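Long-range contacts in NIF3-related protein (Bacillus cereus, PDB 2GX8), which is of unknown function but binds a pair of zinc ions in a site conserved across the NIF3 family and carries an additional domain thought to be regulatory: residues L292-K302 / L350-K361; V73-I82 / K111-I121. All coordinates share one frame; numbering follows the deposited sequence.

Contact 1 of 2, residues L292-K302 / L350-K361; sequences LDVKGARVVGK and LNIVDPGHNVEK. With ZN (zinc ion), chain L; ZN (zinc ion), chain M.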
loop_
_atom_site.group_PDB
_atom_site.type_symbol
_atom_site.label_atom_id
_atom_site.label_comp_id
_atom_site.label_asym_id
_atom_site.label_seq_id
_atom_site.Cartn_x
_atom_site.Cartn_y
_atom_site.Cartn_z
ATOM N N LEU C 292 -13.618 -33.348 25.365
ATOM C CA LEU C 292 -12.413 -32.525 25.207
ATOM C C LEU C 292 -11.755 -32.093 26.520
ATOM O O LEU C 292 -10.813 -31.312 26.479
ATOM C CB LEU C 292 -12.692 -31.301 24.352
ATOM C CG LEU C 292 -13.223 -31.559 22.938
ATOM C CD1 LEU C 292 -13.286 -30.238 22.167
ATOM C CD2 LEU C 292 -12.370 -32.565 22.207
ATOM N N ASP C 293 -12.254 -32.598 27.656
ATOM C CA ASP C 293 -11.684 -32.379 28.989
ATOM C C ASP C 293 -11.616 -30.918 29.405
ATOM O O ASP C 293 -10.550 -30.405 29.753
ATOM C CB ASP C 293 -10.300 -33.058 29.105
ATOM C CG ASP C 293 -9.753 -33.097 30.554
ATOM O OD1 ASP C 293 -10.518 -32.881 31.523
ATOM O OD2 ASP C 293 -8.540 -33.374 30.721
ATOM N N VAL C 294 -12.754 -30.237 29.357
ATOM C CA VAL C 294 -12.820 -28.859 29.812
ATOM C C VAL C 294 -13.898 -28.671 30.882
ATOM O O VAL C 294 -14.931 -29.364 30.886
ATOM C CB VAL C 294 -12.958 -27.832 28.662
ATOM C CG1 VAL C 294 -11.688 -27.832 27.803
ATOM C CG2 VAL C 294 -14.161 -28.093 27.836
ATOM N N LYS C 295 -13.651 -27.738 31.797
ATOM C CA LYS C 295 -14.599 -27.487 32.861
ATOM C C LYS C 295 -15.782 -26.635 32.424
ATOM O O LYS C 295 -16.889 -26.808 32.913
ATOM C CB LYS C 295 -13.867 -26.944 34.088
ATOM C CG LYS C 295 -12.737 -27.898 34.561
ATOM C CD LYS C 295 -13.281 -29.321 34.930
ATOM C CE LYS C 295 -12.167 -30.394 35.084
ATOM N NZ LYS C 295 -11.390 -30.633 33.811
ATOM N N GLY C 296 -15.573 -25.737 31.479
ATOM C CA GLY C 296 -16.673 -24.918 30.989
ATOM C C GLY C 296 -16.598 -24.604 29.510
ATOM O O GLY C 296 -15.558 -24.758 28.893
ATOM N N ALA C 297 -17.714 -24.170 28.933
ATOM C CA ALA C 297 -17.756 -23.754 27.522
ATOM C C ALA C 297 -18.779 -22.625 27.368
ATOM O O ALA C 297 -19.565 -22.380 28.284
ATOM C CB ALA C 297 -18.115 -24.939 26.583
ATOM N N ARG C 298 -18.739 -21.919 26.236
ATOM C CA ARG C 298 -19.757 -20.916 25.900
ATOM C C ARG C 298 -20.509 -21.503 24.715
ATOM O O ARG C 298 -19.901 -22.131 23.827
ATOM C CB ARG C 298 -19.135 -19.567 25.529
ATOM C CG ARG C 298 -18.326 -18.971 26.642
ATOM C CD ARG C 298 -17.740 -17.614 26.265
ATOM N NE ARG C 298 -16.782 -17.750 25.198
ATOM C CZ ARG C 298 -16.368 -16.743 24.441
ATOM N NH1 ARG C 298 -16.865 -15.526 24.639
ATOM N NH2 ARG C 298 -15.487 -16.953 23.468
ATOM N N VAL C 299 -21.820 -21.310 24.698
ATOM C CA VAL C 299 -22.658 -21.837 23.652
ATOM C C VAL C 299 -23.501 -20.753 22.975
ATOM O O VAL C 299 -24.118 -19.930 23.645
ATOM C CB VAL C 299 -23.625 -22.907 24.228
ATOM C CG1 VAL C 299 -24.553 -23.400 23.171
ATOM C CG2 VAL C 299 -22.853 -24.081 24.805
ATOM N N VAL C 300 -23.548 -20.779 21.650
ATOM C CA VAL C 300 -24.378 -19.851 20.910
ATOM C C VAL C 300 -25.513 -20.633 20.268
ATOM O O VAL C 300 -25.261 -21.541 19.500
ATOM C CB VAL C 300 -23.598 -19.147 19.780
ATOM C CG1 VAL C 300 -24.498 -18.144 19.062
ATOM C CG2 VAL C 300 -22.390 -18.453 20.332
ATOM N N GLY C 301 -26.758 -20.291 20.597
ATOM C CA GLY C 301 -27.933 -20.948 20.007
ATOM C C GLY C 301 -28.911 -21.405 21.061
ATOM O O GLY C 301 -28.620 -21.330 22.248
ATOM N N LYS C 302 -30.076 -21.876 20.644
ATOM C CA LYS C 302 -31.046 -22.397 21.583
ATOM C C LYS C 302 -30.648 -23.812 22.006
ATOM O O LYS C 302 -30.625 -24.717 21.186
ATOM C CB LYS C 302 -32.427 -22.388 20.927
ATOM C CG LYS C 302 -32.843 -20.975 20.548
ATOM C CD LYS C 302 -33.885 -20.929 19.437
ATOM C CE LYS C 302 -34.041 -19.475 18.974
ATOM N NZ LYS C 302 -34.566 -19.358 17.592
ATOM N N LEU C 350 -26.416 -20.889 12.669
ATOM C CA LEU C 350 -25.373 -21.812 13.105
ATOM C C LEU C 350 -25.151 -21.800 14.621
ATOM O O LEU C 350 -24.887 -20.744 15.217
ATOM C CB LEU C 350 -24.045 -21.459 12.414
ATOM C CG LEU C 350 -22.827 -22.320 12.727
ATOM C CD1 LEU C 350 -22.955 -23.698 12.104
ATOM C CD2 LEU C 350 -21.576 -21.624 12.201
ATOM N N ASN C 351 -25.230 -22.969 15.249
ATOM C CA ASN C 351 -24.960 -23.069 16.659
ATOM C C ASN C 351 -23.460 -23.150 16.858
ATOM O O ASN C 351 -22.731 -23.511 15.937
ATOM C CB ASN C 351 -25.622 -24.300 17.216
ATOM C CG ASN C 351 -27.117 -24.233 17.121
ATOM O OD1 ASN C 351 -27.705 -23.145 17.041
ATOM N ND2 ASN C 351 -27.746 -25.377 17.160
ATOM N N ILE C 352 -23.005 -22.813 18.057
ATOM C CA ILE C 352 -21.593 -22.811 18.337
ATOM C C ILE C 352 -21.350 -23.293 19.731
ATOM O O ILE C 352 -22.122 -23.003 20.624
ATOM C CB ILE C 352 -20.998 -21.372 18.239
ATOM C CG1 ILE C 352 -21.467 -20.697 16.942
ATOM C CG2 ILE C 352 -19.470 -21.368 18.422
ATOM C CD1 ILE C 352 -20.401 -20.118 16.155
ATOM N N VAL C 353 -20.305 -24.088 19.900
ATOM C CA VAL C 353 -19.833 -24.428 21.223
ATOM C C VAL C 353 -18.357 -24.011 21.212
ATOM O O VAL C 353 -17.638 -24.415 20.342
ATOM C CB VAL C 353 -19.924 -25.899 21.528
ATOM C CG1 VAL C 353 -19.348 -26.125 22.886
ATOM C CG2 VAL C 353 -21.437 -26.393 21.479
ATOM N N ASP C 354 -17.932 -23.216 22.184
ATOM C CA ASP C 354 -16.560 -22.701 22.273
ATOM C C ASP C 354 -15.981 -23.301 23.535
ATOM O O ASP C 354 -16.199 -22.794 24.629
ATOM C CB ASP C 354 -16.570 -21.169 22.373
ATOM C CG ASP C 354 -15.185 -20.548 22.420
ATOM O OD1 ASP C 354 -14.179 -21.263 22.591
ATOM O OD2 ASP C 354 -15.079 -19.303 22.254
ATOM N N PRO C 355 -15.214 -24.377 23.384
ATOM C CA PRO C 355 -14.600 -24.989 24.542
ATOM C C PRO C 355 -13.254 -24.331 24.847
ATOM O O PRO C 355 -12.600 -24.717 25.799
ATOM C CB PRO C 355 -14.385 -26.424 24.080
ATOM C CG PRO C 355 -14.186 -26.328 22.579
ATOM C CD PRO C 355 -14.844 -25.054 22.122
ATOM N N GLY C 356 -12.844 -23.338 24.055
ATOM C CA GLY C 356 -11.580 -22.656 24.268
ATOM C C GLY C 356 -10.523 -23.143 23.297
ATOM O O GLY C 356 -10.500 -24.319 22.900
ATOM N N HIS C 357 -9.635 -22.227 22.920
ATOM C CA HIS C 357 -8.537 -22.482 22.007
ATOM C C HIS C 357 -7.636 -23.612 22.565
ATOM O O HIS C 357 -7.079 -24.401 21.824
ATOM C CB HIS C 357 -7.733 -21.183 21.899
ATOM C CG HIS C 357 -6.778 -21.115 20.752
ATOM N ND1 HIS C 357 -6.650 -19.984 19.972
ATOM C CD2 HIS C 357 -5.871 -22.003 20.277
ATOM C CE1 HIS C 357 -5.706 -20.172 19.069
ATOM N NE2 HIS C 357 -5.231 -21.400 19.220
ATOM N N ASN C 358 -7.538 -23.697 23.885
ATOM C CA ASN C 358 -6.682 -24.668 24.528
ATOM C C ASN C 358 -7.055 -26.121 24.299
ATOM O O ASN C 358 -6.294 -26.979 24.695
ATOM C CB ASN C 358 -6.584 -24.381 26.022
ATOM C CG ASN C 358 -5.514 -25.195 26.713
ATOM O OD1 ASN C 358 -4.318 -24.904 26.597
ATOM N ND2 ASN C 358 -5.938 -26.200 27.469
ATOM N N VAL C 359 -8.192 -26.414 23.664
ATOM C CA VAL C 359 -8.536 -27.808 23.398
ATOM C C VAL C 359 -7.598 -28.433 22.353
ATOM O O VAL C 359 -7.626 -29.633 22.131
ATOM C CB VAL C 359 -10.037 -28.023 23.019
ATOM C CG1 VAL C 359 -10.931 -27.433 24.087
ATOM C CG2 VAL C 359 -10.369 -27.430 21.664
ATOM N N GLU C 360 -6.789 -27.603 21.700
ATOM C CA GLU C 360 -5.771 -28.075 20.758
ATOM C C GLU C 360 -4.651 -28.817 21.458
ATOM O O GLU C 360 -3.759 -29.338 20.829
ATOM C CB GLU C 360 -5.120 -26.913 20.049
ATOM C CG GLU C 360 -5.990 -26.302 19.035
ATOM C CD GLU C 360 -5.220 -25.266 18.244
ATOM O OE1 GLU C 360 -4.443 -24.497 18.854
ATOM O OE2 GLU C 360 -5.376 -25.241 17.008
ATOM N N LYS C 361 -4.693 -28.825 22.778
ATOM C CA LYS C 361 -3.728 -29.524 23.591
ATOM C C LYS C 361 -3.684 -31.027 23.239
ATOM O O LYS C 361 -2.730 -31.713 23.594
ATOM C CB LYS C 361 -4.110 -29.317 25.059
ATOM C CG LYS C 361 -5.436 -29.978 25.424
ATOM C CD LYS C 361 -5.727 -29.820 26.882
ATOM C CE LYS C 361 -7.000 -30.557 27.305
ATOM N NZ LYS C 361 -8.225 -29.781 27.119
HETATM ZN ZN ZN L . -3.791 -22.276 17.901
HETATM ZN ZN ZN M . -3.734 -24.762 15.692
HETATM O O HOH W 1 -12.889 -24.242 28.331
HETATM O O HOH W 2 -15.123 -20.149 25.834
HETATM O O HOH W 3 -30.314 -22.018 17.900
#
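An antiparallel strand pair, 298-300 against 351-354, leads into the 3-10 turn 357-361 that supplies His357 and Glu360 to the dizinc site. Arg298 and Asp354 form a hydrogen-bonded pair, Arg298 N to Asp354 O at 3.1 Å and Asp354 N to Arg298 O at 2.8 Å; Val300 and Ile352 form the next hydrogen-bonded pair. On the same face Arg298 NH2 makes a salt bridge to Asp354 OD2 at 2.7 Å, reaching the oxygen from above the carboxylate plane, with guanidinium and carboxylate turned 53° apart. Asp354 CG stands anti to its own N (chi1 -178°), which runs the carboxylate alongside the arginine, while OD1 closes an Asx turn on Gly356 N. Outside the two segments Met337 N also donates to Asp354 OD2, and Met337 O accepts from Arg298 NH2. Further along, Leu292 CD1 lies 4.0 Å from both Pro355 CG and Val359 CB, and Lys361 NZ donates to Leu292 O at 3.1 Å. Helix 281-292 covers Val299 and Pro355, helix 137-145 packs on Leu292 and Val359, strand 331-335 flanks 351-354, and a strand of a second subunit extends the sheet beyond 298-300.

Contact 2 of 2, residues V73-I82 / K111-I121; sequences VTEEVVDEAI and KIIEKCIKNDI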
loop_
_atom_site.group_PDB
_atom_site.type_symbol
_atom_site.label_atom_id
_atom_site.label_comp_id
_atom_site.label_asym_id
_atom_site.label_seq_id
_atom_site.Cartn_x
_atom_site.Cartn_y
_atom_site.Cartn_z
ATOM N N VAL C 73 4.819 -22.571 24.466
ATOM C CA VAL C 73 6.090 -22.620 25.157
ATOM C C VAL C 73 6.113 -21.549 26.222
ATOM O O VAL C 73 6.542 -20.435 25.979
ATOM C CB VAL C 73 7.306 -22.442 24.234
ATOM C CG1 VAL C 73 8.587 -22.563 25.039
ATOM C CG2 VAL C 73 7.284 -23.456 23.103
ATOM N N THR C 74 5.611 -21.874 27.401
ATOM C CA THR C 74 5.610 -20.940 28.534
ATOM C C THR C 74 6.880 -21.251 29.306
ATOM O O THR C 74 7.572 -22.212 28.975
ATOM C CB THR C 74 4.431 -21.222 29.451
ATOM O OG1 THR C 74 4.553 -22.558 29.956
ATOM C CG2 THR C 74 3.135 -21.133 28.671
ATOM N N GLU C 75 7.202 -20.470 30.331
ATOM C CA GLU C 75 8.418 -20.745 31.084
ATOM C C GLU C 75 8.354 -22.091 31.841
ATOM O O GLU C 75 9.353 -22.816 31.889
ATOM C CB GLU C 75 8.808 -19.593 32.006
ATOM C CG GLU C 75 10.282 -19.670 32.378
ATOM C CD GLU C 75 10.785 -18.453 33.095
ATOM O OE1 GLU C 75 9.978 -17.529 33.321
ATOM O OE2 GLU C 75 11.992 -18.413 33.427
ATOM N N GLU C 76 7.168 -22.433 32.367
ATOM C CA GLU C 76 6.972 -23.676 33.111
ATOM C C GLU C 76 7.187 -24.870 32.201
ATOM O O GLU C 76 7.618 -25.923 32.666
ATOM C CB GLU C 76 5.595 -23.753 33.785
ATOM C CG GLU C 76 5.355 -22.817 34.979
ATOM C CD GLU C 76 5.134 -21.339 34.600
ATOM O OE1 GLU C 76 4.824 -21.037 33.423
ATOM O OE2 GLU C 76 5.257 -20.468 35.500
ATOM N N VAL C 77 6.871 -24.714 30.916
ATOM C CA VAL C 77 7.095 -25.780 29.916
ATOM C C VAL C 77 8.610 -25.975 29.684
ATOM O O VAL C 77 9.085 -27.113 29.540
ATOM C CB VAL C 77 6.349 -25.518 28.569
ATOM C CG1 VAL C 77 6.861 -26.441 27.460
ATOM C CG2 VAL C 77 4.854 -25.664 28.735
ATOM N N VAL C 78 9.356 -24.861 29.671
ATOM C CA VAL C 78 10.810 -24.894 29.519
ATOM C C VAL C 78 11.444 -25.549 30.766
ATOM O O VAL C 78 12.376 -26.350 30.630
ATOM C CB VAL C 78 11.428 -23.485 29.196
ATOM C CG1 VAL C 78 12.914 -23.607 28.918
ATOM C CG2 VAL C 78 10.783 -22.866 27.967
ATOM N N ASP C 79 10.930 -25.238 31.965
ATOM C CA ASP C 79 11.420 -25.875 33.196
ATOM C C ASP C 79 11.241 -27.387 33.080
ATOM O O ASP C 79 12.069 -28.150 33.576
ATOM C CB ASP C 79 10.662 -25.434 34.466
ATOM C CG ASP C 79 10.927 -23.995 34.877
ATOM O OD1 ASP C 79 11.947 -23.386 34.468
ATOM O OD2 ASP C 79 10.096 -23.479 35.657
ATOM N N GLU C 80 10.149 -27.807 32.435
ATOM C CA GLU C 80 9.827 -29.229 32.280
ATOM C C GLU C 80 10.821 -29.933 31.362
ATOM O O GLU C 80 11.209 -31.078 31.597
ATOM C CB GLU C 80 8.420 -29.393 31.729
ATOM C CG GLU C 80 7.916 -30.827 31.745
ATOM C CD GLU C 80 6.560 -30.980 31.091
ATOM O OE1 GLU C 80 5.800 -31.883 31.513
ATOM O OE2 GLU C 80 6.250 -30.183 30.174
ATOM N N ALA C 81 11.229 -29.219 30.317
ATOM C CA ALA C 81 12.175 -29.727 29.353
ATOM C C ALA C 81 13.548 -29.915 30.012
ATOM O O ALA C 81 14.299 -30.825 29.655
ATOM C CB ALA C 81 12.262 -28.787 28.178
ATOM N N ILE C 82 13.855 -29.058 30.983
ATOM C CA ILE C 82 15.107 -29.135 31.729
ATOM C C ILE C 82 15.081 -30.303 32.735
ATOM O O ILE C 82 16.120 -30.968 32.965
ATOM C CB ILE C 82 15.417 -27.770 32.394
ATOM C CG1 ILE C 82 15.497 -26.702 31.319
ATOM C CG2 ILE C 82 16.726 -27.779 33.149
ATOM C CD1 ILE C 82 15.650 -25.325 31.856
ATOM N N LYS C 111 12.495 -13.637 29.351
ATOM C CA LYS C 111 13.011 -14.648 30.261
ATOM C C LYS C 111 12.835 -16.070 29.714
ATOM O O LYS C 111 13.585 -16.969 30.076
ATOM C CB LYS C 111 12.287 -14.562 31.608
ATOM C CG LYS C 111 12.712 -13.446 32.523
ATOM C CD LYS C 111 11.878 -13.511 33.778
ATOM C CE LYS C 111 12.505 -12.693 34.874
ATOM N NZ LYS C 111 12.885 -11.368 34.368
ATOM N N ILE C 112 11.843 -16.279 28.863
ATOM C CA ILE C 112 11.613 -17.603 28.263
ATOM C C ILE C 112 12.684 -17.850 27.229
ATOM O O ILE C 112 13.314 -18.905 27.215
ATOM C CB ILE C 112 10.228 -17.711 27.571
ATOM C CG1 ILE C 112 9.102 -17.544 28.592
ATOM C CG2 ILE C 112 10.090 -19.088 26.900
ATOM C CD1 ILE C 112 7.719 -17.428 27.980
ATOM N N ILE C 113 12.898 -16.859 26.369
ATOM C CA ILE C 113 13.944 -16.930 25.333
ATOM C C ILE C 113 15.319 -17.105 25.994
ATOM O O ILE C 113 16.145 -17.912 25.550
ATOM C CB ILE C 113 13.900 -15.653 24.474
ATOM C CG1 ILE C 113 12.559 -15.592 23.728
ATOM C CG2 ILE C 113 15.017 -15.620 23.454
ATOM C CD1 ILE C 113 12.362 -14.291 23.031
ATOM N N GLU C 114 15.544 -16.354 27.069
ATOM C CA GLU C 114 16.809 -16.421 27.844
ATOM C C GLU C 114 17.011 -17.806 28.452
ATOM O O GLU C 114 18.105 -18.376 28.388
ATOM C CB GLU C 114 16.782 -15.374 28.959
ATOM C CG GLU C 114 17.978 -15.416 29.901
ATOM C CD GLU C 114 17.886 -14.394 31.031
ATOM O OE1 GLU C 114 16.808 -14.311 31.652
ATOM O OE2 GLU C 114 18.892 -13.693 31.305
ATOM N N LYS C 115 15.957 -18.347 29.050
ATOM C CA LYS C 115 16.029 -19.670 29.650
ATOM C C LYS C 115 16.350 -20.731 28.580
ATOM O O LYS C 115 17.176 -21.619 28.822
ATOM C CB LYS C 115 14.753 -19.975 30.428
ATOM C CG LYS C 115 14.731 -21.334 31.101
ATOM C CD LYS C 115 13.658 -21.435 32.211
ATOM C CE LYS C 115 14.163 -20.763 33.495
ATOM N NZ LYS C 115 13.179 -20.781 34.608
ATOM N N CYS C 116 15.739 -20.607 27.398
ATOM C CA CYS C 116 16.001 -21.517 26.257
ATOM C C CYS C 116 17.420 -21.389 25.759
ATOM O O CYS C 116 18.109 -22.390 25.534
ATOM C CB CYS C 116 15.076 -21.208 25.082
ATOM S SG CYS C 116 13.364 -21.557 25.360
ATOM N N ILE C 117 17.864 -20.155 25.563
ATOM C CA ILE C 117 19.236 -19.946 25.097
ATOM C C ILE C 117 20.297 -20.376 26.095
ATOM O O ILE C 117 21.232 -21.069 25.716
ATOM C CB ILE C 117 19.483 -18.508 24.599
ATOM C CG1 ILE C 117 18.862 -18.356 23.204
ATOM C CG2 ILE C 117 20.995 -18.210 24.537
ATOM C CD1 ILE C 117 19.196 -17.049 22.519
ATOM N N LYS C 118 20.161 -19.998 27.360
ATOM C CA LYS C 118 21.139 -20.390 28.377
ATOM C C LYS C 118 21.247 -21.896 28.589
ATOM O O LYS C 118 22.294 -22.414 28.981
ATOM C CB LYS C 118 20.845 -19.717 29.718
ATOM C CG LYS C 118 21.163 -18.254 29.740
ATOM C CD LYS C 118 21.183 -17.726 31.136
ATOM C CE LYS C 118 21.419 -16.229 31.121
ATOM N NZ LYS C 118 21.639 -15.691 32.501
ATOM N N ASN C 119 20.158 -22.595 28.315
ATOM C CA ASN C 119 20.109 -24.030 28.520
ATOM C C ASN C 119 20.220 -24.848 27.254
ATOM O O ASN C 119 19.876 -26.026 27.267
ATOM C CB ASN C 119 18.840 -24.383 29.293
ATOM C CG ASN C 119 18.914 -23.934 30.736
ATOM O OD1 ASN C 119 19.632 -24.539 31.553
ATOM N ND2 ASN C 119 18.172 -22.876 31.071
ATOM N N ASP C 120 20.700 -24.225 26.173
ATOM C CA ASP C 120 20.878 -24.907 24.877
ATOM C C ASP C 120 19.620 -25.679 24.441
ATOM O O ASP C 120 19.726 -26.824 23.987
ATOM C CB ASP C 120 22.095 -25.855 24.899
ATOM C CG ASP C 120 23.410 -25.131 25.120
ATOM O OD1 ASP C 120 23.410 -23.900 24.995
ATOM O OD2 ASP C 120 24.465 -25.794 25.391
ATOM N N ILE C 121 18.443 -25.061 24.595
ATOM C CA ILE C 121 17.194 -25.709 24.205
ATOM C C ILE C 121 16.698 -25.178 22.875
ATOM O O ILE C 121 16.505 -23.979 22.738
ATOM C CB ILE C 121 16.091 -25.518 25.239
ATOM C CG1 ILE C 121 16.485 -26.216 26.541
ATOM C CG2 ILE C 121 14.740 -26.085 24.710
ATOM C CD1 ILE C 121 15.427 -26.048 27.612
#
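Helices 75-84 and 108-118 belong to two successive beta-alpha-beta crossovers, joining parallel strands 66-70, 88-91 and 122-125; their segments 75-82 and 111-118 run nearly parallel, at 13° with axes 9.8 Å apart. Lys115 is a knob among Glu75, Val78, Asp79 and Ile82, and its ammonium is gripped by two carboxylates: NZ lies 2.9 Å from Glu75 OE2 and 2.9 Å from Asp79 OD1. The two acceptors are used differently, Asp79 through its syn lone pair, Glu75 from above its carboxylate plane. This pairing probably offsets the charge of both acids. With CG anti to the backbone N (chi1 -180°), the lysine stem runs past Val78, CG 3.6 Å from Val78 CG1; the bend at chi3 then turns NZ to the two acids. Lys111 NZ finds its acceptor elsewhere, at Thr105 O. At the start of helix 75-84 Thr74 OG1 weakly caps Val77 N; at the end of helix 108-118 a Schellman motif with Asp120 as C-prime joins Ile121 N to Cys116 O and Asp120 N to Ile117 O. On the sheet side of the salt bridges, Val78 CG2 packs on Ile112 CG2 and Cys116 SG, and Ile121 CD1 reaches Val78 CG1 at 3.7 Å. Asn119 ND2 donates to Lys115 O at 2.8 Å, the acceptor close to the amide plane, and Ile82 CD1 rests 3.6 Å from that same ND2.

Overall arrangement
Along the chain both segments of contact 2 come first, and those of contact 1 follow; their centres are 30 Å apart and their nearest atoms about 9 Å apart without touching. They belong to different sheets: the helices of 73-82 and 111-121 cover the five-stranded sheet holding strands 66-70 and 88-91, whereas strands 298-300 and 351-354 are part of the larger mixed sheet. The dizinc site lies where residues from both regions meet: His92, His93 and Asp131 come from the earlier part of the chain, and His357 and Glu360 from the segment of contact 1. Both contacts also lie beside subunit interfaces, with the second subunit extending the sheet of contact 1 and the third packing against helix 108-118.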